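Local coordinates for amino Transferase (Eubacterium rectale, PDB 3ELE), which probably transfers amino groups between amino acids and keto acids with the aid of pyridoxal-5'-phosphate, as a member of the class I and II aminotransferase family, at residues 132-135 with 136-139. Sequence-based numbering, arbitrary orientation.
Sequences PYFP and EYKV. With PLP (pyridoxal-5'-phosphate), chain E.
Phe134 and Tyr137 meet where the loop after strand 126-130 turns into helix 136-143: Tyr137 N hydrogen-bonds to Phe134 O at 3.1 Å, nearly straight at 165°, and Lys138 N does the same to Pro135 O one residue on. Between the side chains, the Phe134 ring makes a T-shaped (edge-to-face) contact, its edge toward the face of Tyr137, with planes at 85° and centroids 5.6 Å apart, while Phe134 CB itself sits over the Tyr137 ring, 4.0 Å from its centroid. With CG anti to the backbone N (chi1 -176°), the Phe134 ring stands beside Glu136 and is sandwiched: Glu136 CB makes a CH-pi contact on one face, and the pyridine ring of the cofactor covers the other. The Glu136 carboxylate leads away to a salt bridge with Arg281 of the second subunit. Tyr133 slides past Tyr137 in the opposite direction, their CD2 atoms 4.0 Å apart; Tyr133 OH hydrogen-bonds to Glu150. In this pocket Tyr137 OH lies 3.9 Å from PLP C2A, hydrogen-bonds to Asp217 and takes a weak bond from a water that also accepts a hydrogen bond from Phe134 N. A leucine in place of Tyr137 would probably cost Asp217 this hydroxyl partner and leave the Phe134 edge without an aromatic face. An aromatic ring lying over the face of the cofactor's pyridine ring is characteristic of the PLP site of fold type I aminotransferases.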
ATOM      1  N   PRO A 132       5.169  24.334 -12.329  1.00 34.00           N
ATOM      2  CA  PRO A 132       4.673  23.087 -12.899  1.00 34.01           C
ATOM      3  C   PRO A 132       4.717  21.990 -11.846  1.00 34.64           C
ATOM      4  O   PRO A 132       5.635  21.984 -11.012  1.00 35.20           O
ATOM      5  CB  PRO A 132       5.645  22.812 -14.029  1.00 34.20           C
ATOM      6  CG  PRO A 132       6.936  23.387 -13.539  1.00 34.24           C
ATOM      7  CD  PRO A 132       6.553  24.609 -12.769  1.00 33.57           C
ATOM      8  N   TYR A 133       3.751  21.072 -11.888  1.00 34.96           N
ATOM      9  CA  TYR A 133       3.634  20.045 -10.843  1.00 35.49           C
ATOM     10  C   TYR A 133       3.312  18.632 -11.342  1.00 35.76           C
ATOM     11  O   TYR A 133       2.831  18.446 -12.457  1.00 36.21           O
ATOM     12  CB  TYR A 133       2.588  20.507  -9.811  1.00 34.51           C
ATOM     13  CG  TYR A 133       1.163  20.446 -10.312  1.00 35.54           C
ATOM     14  CD1 TYR A 133       0.639  21.445 -11.129  1.00 35.81           C
ATOM     15  CD2 TYR A 133       0.341  19.360  -9.986  1.00 37.74           C
ATOM     16  CE1 TYR A 133      -0.660  21.353 -11.635  1.00 35.21           C
ATOM     17  CE2 TYR A 133      -0.948  19.252 -10.472  1.00 37.52           C
ATOM     18  CZ  TYR A 133      -1.459  20.252 -11.284  1.00 39.46           C
ATOM     19  OH  TYR A 133      -2.745  20.107 -11.721  1.00 37.05           O
ATOM     20  N   PHE A 134       3.605  17.661 -10.476  1.00 36.06           N
ATOM     21  CA  PHE A 134       3.327  16.235 -10.670  1.00 35.32           C
ATOM     22  C   PHE A 134       1.791  16.030 -10.691  1.00 36.38           C
ATOM     23  O   PHE A 134       1.150  16.132  -9.632  1.00 37.98           O
ATOM     24  CB  PHE A 134       3.986  15.476  -9.515  1.00 36.16           C
ATOM     25  CG  PHE A 134       3.894  13.979  -9.591  1.00 36.90           C
ATOM     26  CD1 PHE A 134       4.272  13.290 -10.744  1.00 40.28           C
ATOM     27  CD2 PHE A 134       3.562  13.243  -8.448  1.00 38.49           C
ATOM     28  CE1 PHE A 134       4.226  11.886 -10.777  1.00 44.09           C
ATOM     29  CE2 PHE A 134       3.524  11.842  -8.474  1.00 42.82           C
ATOM     30  CZ  PHE A 134       3.845  11.166  -9.644  1.00 39.31           C
ATOM     31  N   PRO A 135       1.195  15.728 -11.875  1.00 36.19           N
ATOM     32  CA  PRO A 135      -0.277  15.667 -11.972  1.00 35.11           C
ATOM     33  C   PRO A 135      -1.003  14.685 -11.060  1.00 33.50           C
ATOM     34  O   PRO A 135      -2.166  14.921 -10.733  1.00 34.46           O
ATOM     35  CB  PRO A 135      -0.530  15.309 -13.450  1.00 36.09           C
ATOM     36  CG  PRO A 135       0.742  15.661 -14.151  1.00 38.21           C
ATOM     37  CD  PRO A 135       1.819  15.402 -13.180  1.00 35.47           C
ATOM     38  N   GLU A 136      -0.303  13.637 -10.611  1.00 33.60           N
ATOM     39  CA  GLU A 136      -0.857  12.627  -9.712  1.00 33.31           C
ATOM     40  C   GLU A 136      -1.274  13.211  -8.344  1.00 33.34           C
ATOM     41  O   GLU A 136      -2.065  12.591  -7.635  1.00 33.60           O
ATOM     42  CB  GLU A 136       0.125  11.450  -9.548  1.00 34.94           C
ATOM     43  CG  GLU A 136      -0.500  10.130  -9.037  1.00 37.79           C
ATOM     44  CD  GLU A 136      -1.344   9.417 -10.070  1.00 34.27           C
ATOM     45  OE1 GLU A 136      -1.610  10.007 -11.122  1.00 39.67           O
ATOM     46  OE2 GLU A 136      -1.735   8.249  -9.843  1.00 33.97           O
ATOM     47  N   TYR A 137      -0.761  14.391  -7.971  1.00 33.35           N
ATOM     48  CA  TYR A 137      -1.227  15.087  -6.749  1.00 33.69           C
ATOM     49  C   TYR A 137      -2.734  15.274  -6.752  1.00 34.06           C
ATOM     50  O   TYR A 137      -3.345  15.129  -5.716  1.00 37.22           O
ATOM     51  CB  TYR A 137      -0.578  16.474  -6.549  1.00 32.78           C
ATOM     52  CG  TYR A 137       0.925  16.495  -6.332  1.00 30.50           C
ATOM     53  CD1 TYR A 137       1.598  15.452  -5.667  1.00 34.04           C
ATOM     54  CD2 TYR A 137       1.666  17.621  -6.690  1.00 29.68           C
ATOM     55  CE1 TYR A 137       2.969  15.507  -5.458  1.00 34.43           C
ATOM     56  CE2 TYR A 137       3.015  17.698  -6.476  1.00 32.94           C
ATOM     57  CZ  TYR A 137       3.674  16.637  -5.873  1.00 34.79           C
ATOM     58  OH  TYR A 137       5.003  16.745  -5.676  1.00 33.15           O
ATOM     59  N   LYS A 138      -3.318  15.613  -7.907  1.00 34.29           N
ATOM     60  CA  LYS A 138      -4.782  15.749  -8.046  1.00 34.23           C
ATOM     61  C   LYS A 138      -5.519  14.451  -7.691  1.00 32.86           C
ATOM     62  O   LYS A 138      -6.533  14.487  -7.013  1.00 31.97           O
ATOM     63  CB  LYS A 138      -5.177  16.212  -9.450  1.00 35.27           C
ATOM     64  CG  LYS A 138      -6.656  16.596  -9.573  1.00 36.93           C
ATOM     65  CD  LYS A 138      -7.026  17.056 -10.970  1.00 37.25           C
ATOM     66  CE  LYS A 138      -8.453  17.564 -11.017  1.00 44.28           C
ATOM     67  NZ  LYS A 138      -9.467  16.591 -10.515  1.00 47.35           N
ATOM     68  N   VAL A 139      -4.987  13.312  -8.094  1.00 32.88           N
ATOM     69  CA  VAL A 139      -5.613  12.015  -7.776  1.00 33.23           C
ATOM     70  C   VAL A 139      -5.587  11.749  -6.271  1.00 33.40           C
ATOM     71  O   VAL A 139      -6.596  11.346  -5.724  1.00 33.45           O
ATOM     72  CB  VAL A 139      -4.937  10.853  -8.507  1.00 33.07           C
ATOM     73  CG1 VAL A 139      -5.487   9.482  -8.011  1.00 31.76           C
ATOM     74  CG2 VAL A 139      -5.081  11.043 -10.019  1.00 32.37           C
TER
HETATM   75  N1  PLP E 500       6.647  12.586  -6.227  1.00 37.68           N
HETATM   76  C2  PLP E 500       7.222  12.984  -7.436  1.00 36.80           C
HETATM   77  C2A PLP E 500       7.410  14.442  -7.709  1.00 37.04           C
HETATM   78  C3  PLP E 500       7.649  12.021  -8.373  1.00 38.88           C
HETATM   79  O3  PLP E 500       8.232  12.404  -9.557  1.00 31.83           O
HETATM   80  C4  PLP E 500       7.460  10.643  -8.115  1.00 45.59           C
HETATM   81  C4A PLP E 500       7.521   9.725  -9.322  1.00 49.92           C
HETATM   82  O4A PLP E 500       6.514   9.540 -10.007  1.00 55.32           O
HETATM   83  C5  PLP E 500       6.871  10.262  -6.871  1.00 44.80           C
HETATM   84  C6  PLP E 500       6.464  11.245  -5.935  1.00 35.02           C
HETATM   85  C5A PLP E 500       6.591   8.819  -6.502  1.00 40.76           C
HETATM   86  O4P PLP E 500       7.632   8.207  -5.807  1.00 41.95           O
HETATM   87  P   PLP E 500       7.373   6.718  -5.247  1.00 42.04           P
HETATM   88  O1P PLP E 500       8.101   6.532  -3.947  1.00 36.27           O
HETATM   89  O2P PLP E 500       7.959   5.725  -6.209  1.00 39.54           O
HETATM   90  O3P PLP E 500       5.919   6.434  -5.054  1.00 30.73           O
HETATM   91  O   HOH W   1       5.638  18.495  -8.501  1.00 24.65           O